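Local coordinates for protein putative dehydrogenase (Pseudomonas fluorescens, PDB 6UUG) that acts as the flavin-dependent methanesulfinate monooxygenase MsuC, the oxygenase of a two-component system in bacterial sulfur assimilation, at residues P243-I251 with W325-R336; L64-I74 with I102-L113. All blocks are in the same frame, centred on the assembly; numbering follows the deposited sequence.

Interaction 1: P243-I251 with W325-R336; sequences PFACLRPLI and WAKGPNLSAEER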
loop_
_atom_site.group_PDB
_atom_site.type_symbol
_atom_site.label_atom_id
_atom_site.label_comp_id
_atom_site.label_asym_id
_atom_site.label_seq_id
_atom_site.Cartn_x
_atom_site.Cartn_y
_atom_site.Cartn_z
ATOM N N PRO A 243 -5.737 12.917 -36.171
ATOM C CA PRO A 243 -5.954 13.015 -34.716
ATOM C C PRO A 243 -7.413 12.909 -34.301
ATOM O O PRO A 243 -7.732 12.248 -33.297
ATOM C CB PRO A 243 -5.380 14.399 -34.372
ATOM C CG PRO A 243 -4.316 14.625 -35.380
ATOM C CD PRO A 243 -4.813 13.961 -36.658
ATOM N N PHE A 244 -8.313 13.554 -35.048
ATOM C CA PHE A 244 -9.742 13.456 -34.759
ATOM C C PHE A 244 -10.227 12.012 -34.864
ATOM O O PHE A 244 -10.908 11.508 -33.959
ATOM C CB PHE A 244 -10.506 14.396 -35.706
ATOM C CG PHE A 244 -11.992 14.480 -35.450
ATOM C CD1 PHE A 244 -12.483 14.868 -34.213
ATOM C CD2 PHE A 244 -12.900 14.207 -36.472
ATOM C CE1 PHE A 244 -13.848 14.952 -33.984
ATOM C CE2 PHE A 244 -14.255 14.301 -36.253
ATOM C CZ PHE A 244 -14.734 14.675 -35.011
ATOM N N ALA A 245 -9.878 11.317 -35.954
ATOM C CA ALA A 245 -10.215 9.900 -36.045
ATOM C C ALA A 245 -9.615 9.116 -34.882
ATOM O O ALA A 245 -10.225 8.163 -34.378
ATOM C CB ALA A 245 -9.732 9.319 -37.377
ATOM N N CYS A 246 -8.416 9.500 -34.454
ATOM C CA CYS A 246 -7.734 8.835 -33.349
ATOM C C CYS A 246 -8.366 9.140 -32.001
ATOM O O CYS A 246 -7.865 8.650 -30.978
ATOM C CB CYS A 246 -6.256 9.220 -33.346
ATOM S SG CYS A 246 -5.314 8.396 -34.700
ATOM N N LEU A 247 -9.453 9.913 -31.954
ATOM C CA LEU A 247 -10.215 9.978 -30.711
ATOM C C LEU A 247 -10.974 8.693 -30.422
ATOM O O LEU A 247 -11.383 8.482 -29.278
ATOM C CB LEU A 247 -11.213 11.132 -30.729
ATOM C CG LEU A 247 -10.691 12.560 -30.675
ATOM C CD1 LEU A 247 -11.891 13.507 -30.789
ATOM C CD2 LEU A 247 -9.857 12.870 -29.440
ATOM N N ARG A 248 -11.172 7.827 -31.418
ATOM C CA ARG A 248 -11.993 6.638 -31.192
ATOM C C ARG A 248 -11.475 5.771 -30.050
ATOM O O ARG A 248 -12.271 5.417 -29.163
ATOM C CB ARG A 248 -12.108 5.835 -32.496
ATOM C CG ARG A 248 -13.237 4.800 -32.499
ATOM C CD ARG A 248 -12.831 3.450 -31.970
ATOM N NE ARG A 248 -13.971 2.547 -32.030
ATOM C CZ ARG A 248 -14.044 1.361 -31.436
ATOM N NH1 ARG A 248 -13.027 0.895 -30.721
ATOM N NH2 ARG A 248 -15.150 0.639 -31.560
ATOM N N PRO A 249 -10.198 5.385 -29.995
ATOM C CA PRO A 249 -9.760 4.575 -28.845
ATOM C C PRO A 249 -9.831 5.330 -27.528
ATOM O O PRO A 249 -10.022 4.702 -26.479
ATOM C CB PRO A 249 -8.314 4.197 -29.207
ATOM C CG PRO A 249 -7.872 5.263 -30.169
ATOM C CD PRO A 249 -9.102 5.598 -30.961
ATOM N N LEU A 250 -9.692 6.655 -27.556
ATOM C CA LEU A 250 -9.756 7.437 -26.328
ATOM C C LEU A 250 -11.180 7.483 -25.783
ATOM O O LEU A 250 -11.384 7.449 -24.563
ATOM C CB LEU A 250 -9.200 8.843 -26.577
ATOM C CG LEU A 250 -7.772 8.913 -27.131
ATOM C CD1 LEU A 250 -7.279 10.352 -27.176
ATOM C CD2 LEU A 250 -6.839 8.065 -26.251
ATOM N N ILE A 251 -12.176 7.574 -26.673
ATOM C CA ILE A 251 -13.566 7.458 -26.245
ATOM C C ILE A 251 -13.811 6.092 -25.606
ATOM O O ILE A 251 -14.460 5.986 -24.562
ATOM C CB ILE A 251 -14.512 7.718 -27.432
ATOM C CG1 ILE A 251 -14.420 9.192 -27.848
ATOM C CG2 ILE A 251 -15.960 7.341 -27.072
ATOM C CD1 ILE A 251 -14.990 9.454 -29.255
ATOM N N TRP A 325 -13.171 17.081 -29.193
ATOM C CA TRP A 325 -14.204 16.726 -30.161
ATOM C C TRP A 325 -14.681 17.957 -30.921
ATOM O O TRP A 325 -14.912 17.901 -32.137
ATOM C CB TRP A 325 -15.379 16.062 -29.444
ATOM C CG TRP A 325 -16.462 15.594 -30.352
ATOM C CD1 TRP A 325 -17.580 16.305 -30.742
ATOM C CD2 TRP A 325 -16.546 14.325 -31.006
ATOM N NE1 TRP A 325 -18.344 15.541 -31.594
ATOM C CE2 TRP A 325 -17.728 14.327 -31.779
ATOM C CE3 TRP A 325 -15.726 13.187 -31.031
ATOM C CZ2 TRP A 325 -18.119 13.233 -32.541
ATOM C CZ3 TRP A 325 -16.127 12.092 -31.782
ATOM C CH2 TRP A 325 -17.309 12.125 -32.531
ATOM N N ALA A 326 -14.818 19.080 -30.217
ATOM C CA ALA A 326 -15.327 20.302 -30.843
ATOM C C ALA A 326 -14.398 20.847 -31.919
ATOM O O ALA A 326 -14.843 21.634 -32.768
ATOM C CB ALA A 326 -15.570 21.371 -29.778
ATOM N N LYS A 327 -13.122 20.461 -31.911
ATOM C CA LYS A 327 -12.201 20.924 -32.946
ATOM C C LYS A 327 -12.354 20.150 -34.244
ATOM O O LYS A 327 -11.927 20.639 -35.298
ATOM C CB LYS A 327 -10.759 20.850 -32.444
ATOM C CG LYS A 327 -10.574 21.706 -31.195
ATOM C CD LYS A 327 -9.185 22.269 -31.059
ATOM C CE LYS A 327 -9.112 23.166 -29.832
ATOM N NZ LYS A 327 -9.732 22.498 -28.639
ATOM N N GLY A 328 -12.969 18.975 -34.197
ATOM C CA GLY A 328 -13.197 18.186 -35.381
ATOM C C GLY A 328 -11.906 17.841 -36.090
ATOM O O GLY A 328 -10.854 17.636 -35.469
ATOM N N PRO A 329 -11.969 17.775 -37.423
ATOM C CA PRO A 329 -10.773 17.429 -38.211
ATOM C C PRO A 329 -9.596 18.375 -38.028
ATOM O O PRO A 329 -8.485 18.006 -38.426
ATOM C CB PRO A 329 -11.291 17.459 -39.655
ATOM C CG PRO A 329 -12.743 17.101 -39.521
ATOM C CD PRO A 329 -13.195 17.765 -38.244
ATOM N N ASN A 330 -9.785 19.551 -37.428
ATOM C CA ASN A 330 -8.677 20.451 -37.123
ATOM C C ASN A 330 -7.927 20.084 -35.847
ATOM O O ASN A 330 -7.020 20.824 -35.454
ATOM C CB ASN A 330 -9.183 21.884 -37.002
ATOM C CG ASN A 330 -9.730 22.409 -38.311
ATOM O OD1 ASN A 330 -9.310 21.972 -39.383
ATOM N ND2 ASN A 330 -10.680 23.333 -38.236
ATOM N N LEU A 331 -8.291 18.990 -35.186
ATOM C CA LEU A 331 -7.635 18.609 -33.939
ATOM C C LEU A 331 -6.157 18.307 -34.175
ATOM O O LEU A 331 -5.801 17.568 -35.099
ATOM C CB LEU A 331 -8.348 17.391 -33.341
ATOM C CG LEU A 331 -7.823 16.874 -31.988
ATOM C CD1 LEU A 331 -8.029 17.888 -30.868
ATOM C CD2 LEU A 331 -8.501 15.559 -31.640
ATOM N N SER A 332 -5.292 18.862 -33.328
ATOM C CA SER A 332 -3.859 18.612 -33.463
ATOM C C SER A 332 -3.455 17.317 -32.766
ATOM O O SER A 332 -4.095 16.867 -31.811
ATOM C CB SER A 332 -3.035 19.766 -32.893
ATOM O OG SER A 332 -3.150 19.844 -31.478
ATOM N N ALA A 333 -2.364 16.720 -33.253
ATOM C CA ALA A 333 -1.826 15.534 -32.600
ATOM C C ALA A 333 -1.395 15.841 -31.174
ATOM O O ALA A 333 -1.451 14.961 -30.307
ATOM C CB ALA A 333 -0.655 14.969 -33.404
ATOM N N GLU A 334 -0.964 17.078 -30.911
ATOM C CA GLU A 334 -0.555 17.441 -29.560
ATOM C C GLU A 334 -1.742 17.431 -28.606
ATOM O O GLU A 334 -1.657 16.878 -27.501
ATOM C CB GLU A 334 0.114 18.812 -29.554
ATOM C CG GLU A 334 0.627 19.212 -28.182
ATOM C CD GLU A 334 1.310 20.571 -28.173
ATOM O OE1 GLU A 334 0.779 21.510 -28.807
ATOM O OE2 GLU A 334 2.379 20.693 -27.532
ATOM N N GLU A 335 -2.860 18.036 -29.018
ATOM C CA GLU A 335 -4.036 18.064 -28.149
ATOM C C GLU A 335 -4.587 16.659 -27.932
ATOM O O GLU A 335 -5.011 16.316 -26.815
ATOM C CB GLU A 335 -5.117 18.988 -28.730
ATOM C CG GLU A 335 -6.322 19.105 -27.805
ATOM C CD GLU A 335 -7.329 20.146 -28.240
ATOM O OE1 GLU A 335 -6.971 21.027 -29.052
ATOM O OE2 GLU A 335 -8.481 20.073 -27.767
ATOM N N ARG A 336 -4.587 15.829 -28.983
ATOM C CA ARG A 336 -4.988 14.430 -28.824
ATOM C C ARG A 336 -4.111 13.730 -27.787
ATOM O O ARG A 336 -4.611 12.987 -26.938
ATOM C CB ARG A 336 -4.906 13.699 -30.171
ATOM C CG ARG A 336 -5.543 12.313 -30.183
ATOM C CD ARG A 336 -4.550 11.211 -29.815
ATOM N NE ARG A 336 -5.198 9.915 -29.964
ATOM C CZ ARG A 336 -4.746 8.773 -29.470
ATOM N NH1 ARG A 336 -3.606 8.738 -28.779
ATOM N NH2 ARG A 336 -5.450 7.665 -29.666
HETATM O O HOH W 1 -7.390 15.846 -36.781
#

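Interaction 2: L64-I74 with I102-L113; sequences LRDSGLLALSI and IAHVFGFHHLML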
loop_
_atom_site.group_PDB
_atom_site.type_symbol
_atom_site.label_atom_id
_atom_site.label_comp_id
_atom_site.label_asym_id
_atom_site.label_seq_id
_atom_site.Cartn_x
_atom_site.Cartn_y
_atom_site.Cartn_z
ATOM N N LEU A 64 -34.240 0.837 -22.428
ATOM C CA LEU A 64 -33.352 1.813 -23.056
ATOM C C LEU A 64 -33.895 2.269 -24.407
ATOM O O LEU A 64 -33.866 3.465 -24.721
ATOM C CB LEU A 64 -31.945 1.223 -23.212
ATOM C CG LEU A 64 -31.158 1.040 -21.910
ATOM C CD1 LEU A 64 -29.833 0.329 -22.200
ATOM C CD2 LEU A 64 -30.899 2.375 -21.260
ATOM N N ARG A 65 -34.395 1.333 -25.218
ATOM C CA ARG A 65 -35.000 1.702 -26.500
ATOM C C ARG A 65 -36.107 2.734 -26.317
ATOM O O ARG A 65 -36.135 3.764 -27.002
ATOM C CB ARG A 65 -35.546 0.459 -27.202
ATOM C CG ARG A 65 -34.488 -0.422 -27.820
ATOM C CD ARG A 65 -35.096 -1.646 -28.473
ATOM N NE ARG A 65 -34.069 -2.364 -29.216
ATOM C CZ ARG A 65 -33.367 -3.387 -28.740
ATOM N NH1 ARG A 65 -33.602 -3.864 -27.523
ATOM N NH2 ARG A 65 -32.435 -3.951 -29.499
ATOM N N ASP A 66 -37.010 2.492 -25.365
ATOM C CA ASP A 66 -38.144 3.384 -25.152
ATOM C C ASP A 66 -37.747 4.713 -24.518
ATOM O O ASP A 66 -38.485 5.691 -24.656
ATOM C CB ASP A 66 -39.189 2.674 -24.292
ATOM C CG ASP A 66 -39.773 1.451 -24.984
ATOM O OD1 ASP A 66 -39.657 1.360 -26.228
ATOM O OD2 ASP A 66 -40.343 0.586 -24.287
ATOM N N SER A 67 -36.591 4.777 -23.845
ATOM C CA SER A 67 -36.194 5.982 -23.115
ATOM C C SER A 67 -35.776 7.130 -24.021
ATOM O O SER A 67 -35.769 8.284 -23.574
ATOM C CB SER A 67 -35.026 5.664 -22.178
ATOM O OG SER A 67 -33.849 5.407 -22.939
ATOM N N GLY A 68 -35.398 6.843 -25.261
ATOM C CA GLY A 68 -34.775 7.820 -26.121
ATOM C C GLY A 68 -33.268 7.917 -25.999
ATOM O O GLY A 68 -32.631 8.529 -26.865
ATOM N N LEU A 69 -32.676 7.325 -24.961
ATOM C CA LEU A 69 -31.260 7.563 -24.699
ATOM C C LEU A 69 -30.335 6.872 -25.700
ATOM O O LEU A 69 -29.133 7.158 -25.695
ATOM C CB LEU A 69 -30.905 7.139 -23.268
ATOM C CG LEU A 69 -31.615 7.890 -22.131
ATOM C CD1 LEU A 69 -31.350 7.235 -20.761
ATOM C CD2 LEU A 69 -31.230 9.362 -22.088
ATOM N N LEU A 70 -30.839 5.977 -26.554
ATOM C CA LEU A 70 -29.960 5.457 -27.601
ATOM C C LEU A 70 -29.590 6.521 -28.627
ATOM O O LEU A 70 -28.650 6.318 -29.404
ATOM C CB LEU A 70 -30.589 4.254 -28.299
ATOM C CG LEU A 70 -30.791 2.998 -27.452
ATOM C CD1 LEU A 70 -31.327 1.860 -28.315
ATOM C CD2 LEU A 70 -29.491 2.565 -26.742
ATOM N N ALA A 71 -30.280 7.658 -28.631
ATOM C CA ALA A 71 -29.948 8.776 -29.502
ATOM C C ALA A 71 -29.238 9.896 -28.746
ATOM O O ALA A 71 -29.136 11.015 -29.255
ATOM C CB ALA A 71 -31.215 9.312 -30.183
ATOM N N LEU A 72 -28.735 9.606 -27.542
ATOM C CA LEU A 72 -28.177 10.658 -26.693
ATOM C C LEU A 72 -27.012 11.372 -27.372
ATOM O O LEU A 72 -26.904 12.606 -27.309
ATOM C CB LEU A 72 -27.735 10.055 -25.355
ATOM C CG LEU A 72 -27.172 11.006 -24.297
ATOM C CD1 LEU A 72 -28.197 12.091 -23.992
ATOM C CD2 LEU A 72 -26.831 10.229 -23.009
ATOM N N SER A 73 -26.114 10.614 -28.005
ATOM C CA SER A 73 -24.911 11.179 -28.609
ATOM C C SER A 73 -25.132 11.716 -30.020
ATOM O O SER A 73 -24.234 12.370 -30.558
ATOM C CB SER A 73 -23.796 10.130 -28.658
ATOM O OG SER A 73 -24.161 9.068 -29.508
ATOM N N ILE A 74 -26.295 11.472 -30.614
ATOM C CA ILE A 74 -26.545 11.886 -31.999
ATOM C C ILE A 74 -27.002 13.344 -32.002
ATOM O O ILE A 74 -27.871 13.707 -31.199
ATOM C CB ILE A 74 -27.587 10.968 -32.641
ATOM C CG1 ILE A 74 -27.017 9.545 -32.759
ATOM C CG2 ILE A 74 -28.019 11.490 -34.009
ATOM C CD1 ILE A 74 -28.077 8.472 -33.005
ATOM N N ILE A 102 -25.300 -3.269 -18.069
ATOM C CA ILE A 102 -26.095 -2.323 -18.845
ATOM C C ILE A 102 -25.261 -1.095 -19.187
ATOM O O ILE A 102 -25.317 -0.578 -20.311
ATOM C CB ILE A 102 -27.376 -1.967 -18.067
ATOM C CG1 ILE A 102 -28.385 -3.107 -18.217
ATOM C CG2 ILE A 102 -27.987 -0.660 -18.554
ATOM C CD1 ILE A 102 -28.880 -3.285 -19.650
ATOM N N ALA A 103 -24.453 -0.618 -18.231
ATOM C CA ALA A 103 -23.600 0.530 -18.525
ATOM C C ALA A 103 -22.658 0.221 -19.677
ATOM O O ALA A 103 -22.422 1.072 -20.542
ATOM C CB ALA A 103 -22.810 0.936 -17.282
ATOM N N HIS A 104 -22.123 -1.003 -19.707
ATOM C CA HIS A 104 -21.170 -1.413 -20.738
ATOM C C HIS A 104 -21.804 -1.439 -22.123
ATOM O O HIS A 104 -21.251 -0.888 -23.078
ATOM C CB HIS A 104 -20.615 -2.789 -20.371
ATOM C CG HIS A 104 -19.434 -3.230 -21.183
ATOM N ND1 HIS A 104 -18.501 -4.114 -20.683
ATOM C CD2 HIS A 104 -19.042 -2.945 -22.446
ATOM C CE1 HIS A 104 -17.582 -4.349 -21.603
ATOM N NE2 HIS A 104 -17.888 -3.655 -22.683
ATOM N N VAL A 105 -22.950 -2.107 -22.265
ATOM C CA VAL A 105 -23.540 -2.187 -23.597
ATOM C C VAL A 105 -24.078 -0.835 -24.029
ATOM O O VAL A 105 -24.064 -0.525 -25.219
ATOM C CB VAL A 105 -24.630 -3.270 -23.665
ATOM C CG1 VAL A 105 -23.977 -4.644 -23.571
ATOM C CG2 VAL A 105 -25.673 -3.057 -22.594
ATOM N N PHE A 106 -24.555 -0.014 -23.087
ATOM C CA PHE A 106 -24.993 1.340 -23.437
ATOM C C PHE A 106 -23.814 2.189 -23.905
ATOM O O PHE A 106 -23.877 2.840 -24.959
ATOM C CB PHE A 106 -25.696 1.989 -22.240
ATOM C CG PHE A 106 -26.167 3.396 -22.497
ATOM C CD1 PHE A 106 -27.340 3.625 -23.201
ATOM C CD2 PHE A 106 -25.441 4.484 -22.038
ATOM C CE1 PHE A 106 -27.785 4.912 -23.442
ATOM C CE2 PHE A 106 -25.881 5.786 -22.280
ATOM C CZ PHE A 106 -27.060 5.997 -22.984
ATOM N N GLY A 107 -22.724 2.188 -23.135
ATOM C CA GLY A 107 -21.542 2.930 -23.540
ATOM C C GLY A 107 -20.956 2.440 -24.852
ATOM O O GLY A 107 -20.548 3.244 -25.697
ATOM N N PHE A 108 -20.935 1.120 -25.060
ATOM C CA PHE A 108 -20.402 0.604 -26.317
ATOM C C PHE A 108 -21.310 0.936 -27.498
ATOM O O PHE A 108 -20.816 1.166 -28.600
ATOM C CB PHE A 108 -20.166 -0.901 -26.212
ATOM C CG PHE A 108 -18.733 -1.258 -25.969
ATOM C CD1 PHE A 108 -17.961 -0.509 -25.103
ATOM C CD2 PHE A 108 -18.153 -2.343 -26.609
ATOM C CE1 PHE A 108 -16.627 -0.830 -24.877
ATOM C CE2 PHE A 108 -16.825 -2.671 -26.387
ATOM C CZ PHE A 108 -16.064 -1.914 -25.517
ATOM N N HIS A 109 -22.630 0.978 -27.286
ATOM C CA HIS A 109 -23.527 1.473 -28.327
ATOM C C HIS A 109 -23.087 2.857 -28.815
ATOM O O HIS A 109 -22.922 3.088 -30.019
ATOM C CB HIS A 109 -24.968 1.481 -27.791
ATOM C CG HIS A 109 -25.902 2.349 -28.569
ATOM N ND1 HIS A 109 -26.583 1.899 -29.680
ATOM C CD2 HIS A 109 -26.258 3.647 -28.405
ATOM C CE1 HIS A 109 -27.324 2.883 -30.164
ATOM N NE2 HIS A 109 -27.140 3.955 -29.413
ATOM N N HIS A 110 -22.837 3.789 -27.891
ATOM C CA HIS A 110 -22.456 5.126 -28.354
ATOM C C HIS A 110 -21.043 5.142 -28.928
ATOM O O HIS A 110 -20.734 5.971 -29.798
ATOM C CB HIS A 110 -22.632 6.140 -27.218
ATOM C CG HIS A 110 -24.072 6.373 -26.874
ATOM N ND1 HIS A 110 -24.918 7.074 -27.704
ATOM C CD2 HIS A 110 -24.833 5.938 -25.840
ATOM C CE1 HIS A 110 -26.131 7.090 -27.184
ATOM N NE2 HIS A 110 -26.109 6.401 -26.056
ATOM N N LEU A 111 -20.175 4.240 -28.461
ATOM C CA LEU A 111 -18.866 4.079 -29.092
ATOM C C LEU A 111 -18.992 3.594 -30.536
ATOM O O LEU A 111 -18.225 4.022 -31.407
ATOM C CB LEU A 111 -17.997 3.110 -28.278
ATOM C CG LEU A 111 -16.626 2.773 -28.872
ATOM C CD1 LEU A 111 -15.718 3.981 -28.890
ATOM C CD2 LEU A 111 -15.966 1.642 -28.064
ATOM N N MET A 112 -19.942 2.692 -30.810
ATOM C CA MET A 112 -20.137 2.241 -32.191
ATOM C C MET A 112 -20.594 3.391 -33.083
ATOM O O MET A 112 -20.127 3.530 -34.220
ATOM C CB MET A 112 -21.153 1.100 -32.254
ATOM C CG MET A 112 -20.777 -0.160 -31.469
ATOM S SD MET A 112 -19.100 -0.759 -31.763
ATOM C CE MET A 112 -18.355 -0.540 -30.141
ATOM N N LEU A 113 -21.492 4.240 -32.573
ATOM C CA LEU A 113 -21.893 5.423 -33.329
ATOM C C LEU A 113 -20.712 6.358 -33.559
ATOM O O LEU A 113 -20.552 6.912 -34.652
ATOM C CB LEU A 113 -23.025 6.142 -32.598
ATOM C CG LEU A 113 -24.376 5.435 -32.562
ATOM C CD1 LEU A 113 -25.346 6.269 -31.740
ATOM C CD2 LEU A 113 -24.895 5.266 -34.001
HETATM O O HOH W 2 -21.738 8.671 -30.889
#

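Interaction 1: P243-I251 with W325-R336
The ring of Phe244 packs on the turn at Gly328. CB starts beside the backbone carbonyl, 3.3 Å from Gly328 O, and with CG anti to the backbone N (chi1 -175°) the ring is carried along the turn. CG and CD1 remain over the Gly328 carbonyl, CD2 lies near Pro329 N and CD, CE1 reaches Gly328 CA and Trp325 O, CE2 is near Gly328 CA and Pro329 CD, and CZ meets Gly328 CA. The CA of Gly328 sits over the centre of the ring as a CH-pi contact, 3.6 Å from the centroid. At its far end Phe244 presents its edge to the face of Trp325, an edge-to-face pair with planes at 54° in which CE1 approaches Trp325 CE3 at 3.9 Å.

The turn belongs to the helical C-terminal part of an acyl-CoA dehydrogenase-like fold, where it joins helix 294-327 to helix 333-360; the facing residues lead into helix 247-277. Beyond the aromatic pair, Leu247 CD2 meets Leu331 CD2 tip to tip at 3.7 Å, while Ile251 CD1 comes to Trp325 CZ3. A water accepts from Phe244 N and donates to both Pro329 O and Leu331 O, joining three backbone groups.

Arg336 supplies the direct polar grip, giving NH2 (2.9 Å) and NE (3.1 Å) side-on to the single acceptor Cys246 O. This oxygen lies in the guanidinium plane, yet NE stands well above the carbonyl plane. Leu250 CD1 lies over one guanidinium face toward its rim, 3.5 Å from Arg336 NE, and NH2 also forms a salt bridge with the terminal carboxylate of Ser415.

Interaction 2: L64-I74 with I102-L113
Hydrogen bonds of two successive histidines, His109 and His110, hold the chain that follows helix 58-67. His109 NE2 donates to Leu70 O at 2.8 Å with an N-H...O angle of 163°, meeting a lone pair in the carbonyl plane; the other ring nitrogen, ND1, pairs with Trp139 N. The ring of His110 is gripped along its edge: ND1 pairs with Ser73 OG at 2.8 Å, and NE2 makes a weak, bent bond to Leu69 O at 3.1 Å. Ser73 OG, set between its backbone N and carbonyl carbon (chi1 65°), also meets a water that donates to His110 O. A leucine in place of His109 would probably leave Leu70 O without this donor and Trp139 N without its acceptor.

These bonds tie the chain after helix 58-67, with its short 3-10 segment, to helix 100-119 within the N-terminal helical domain of the acyl-CoA dehydrogenase fold. A ring contact adds to them: Leu70 CD2 stands over the centre of the His109 ring, 3.8 Å from its centroid, in a CH-pi contact.

Apolar contacts complete the join on both flanks. Phe106 turns its edge to Leu72 CD2 and brings CE1 to 3.8 Å from Leu69 CB; Leu64 CD1 touches Ile102 CG2 at 4.2 Å. Toward the other end, the side chains of Ile74 and Leu113 cross at about a right angle, with Ile74 CD1 3.7 Å from Leu113 CD1.

Both contacts are largely buried, but interaction 2 lies deeper, its centre about 10 Å from that of the chain, against about 19 Å for the centre of interaction 1, which includes exposed residues at its margin. Interaction 1 packs the lead-in and first turn of helix 247-277 against a helix-turn-helix connection, using an aromatic pair and a charged guanidinium; interaction 2 packs the end of helix 58-67 and the chain after it against one long helix, through imidazoles. Helix 100-119 connects them, since Leu118 touches Phe244 and Trp325. The two also meet directly: Arg248 NH2 lies 3.7 Å from Met112 CE, and Ile251 CG2 packs on Leu111 CD1, joining helix 247-277 to the N-terminal domain.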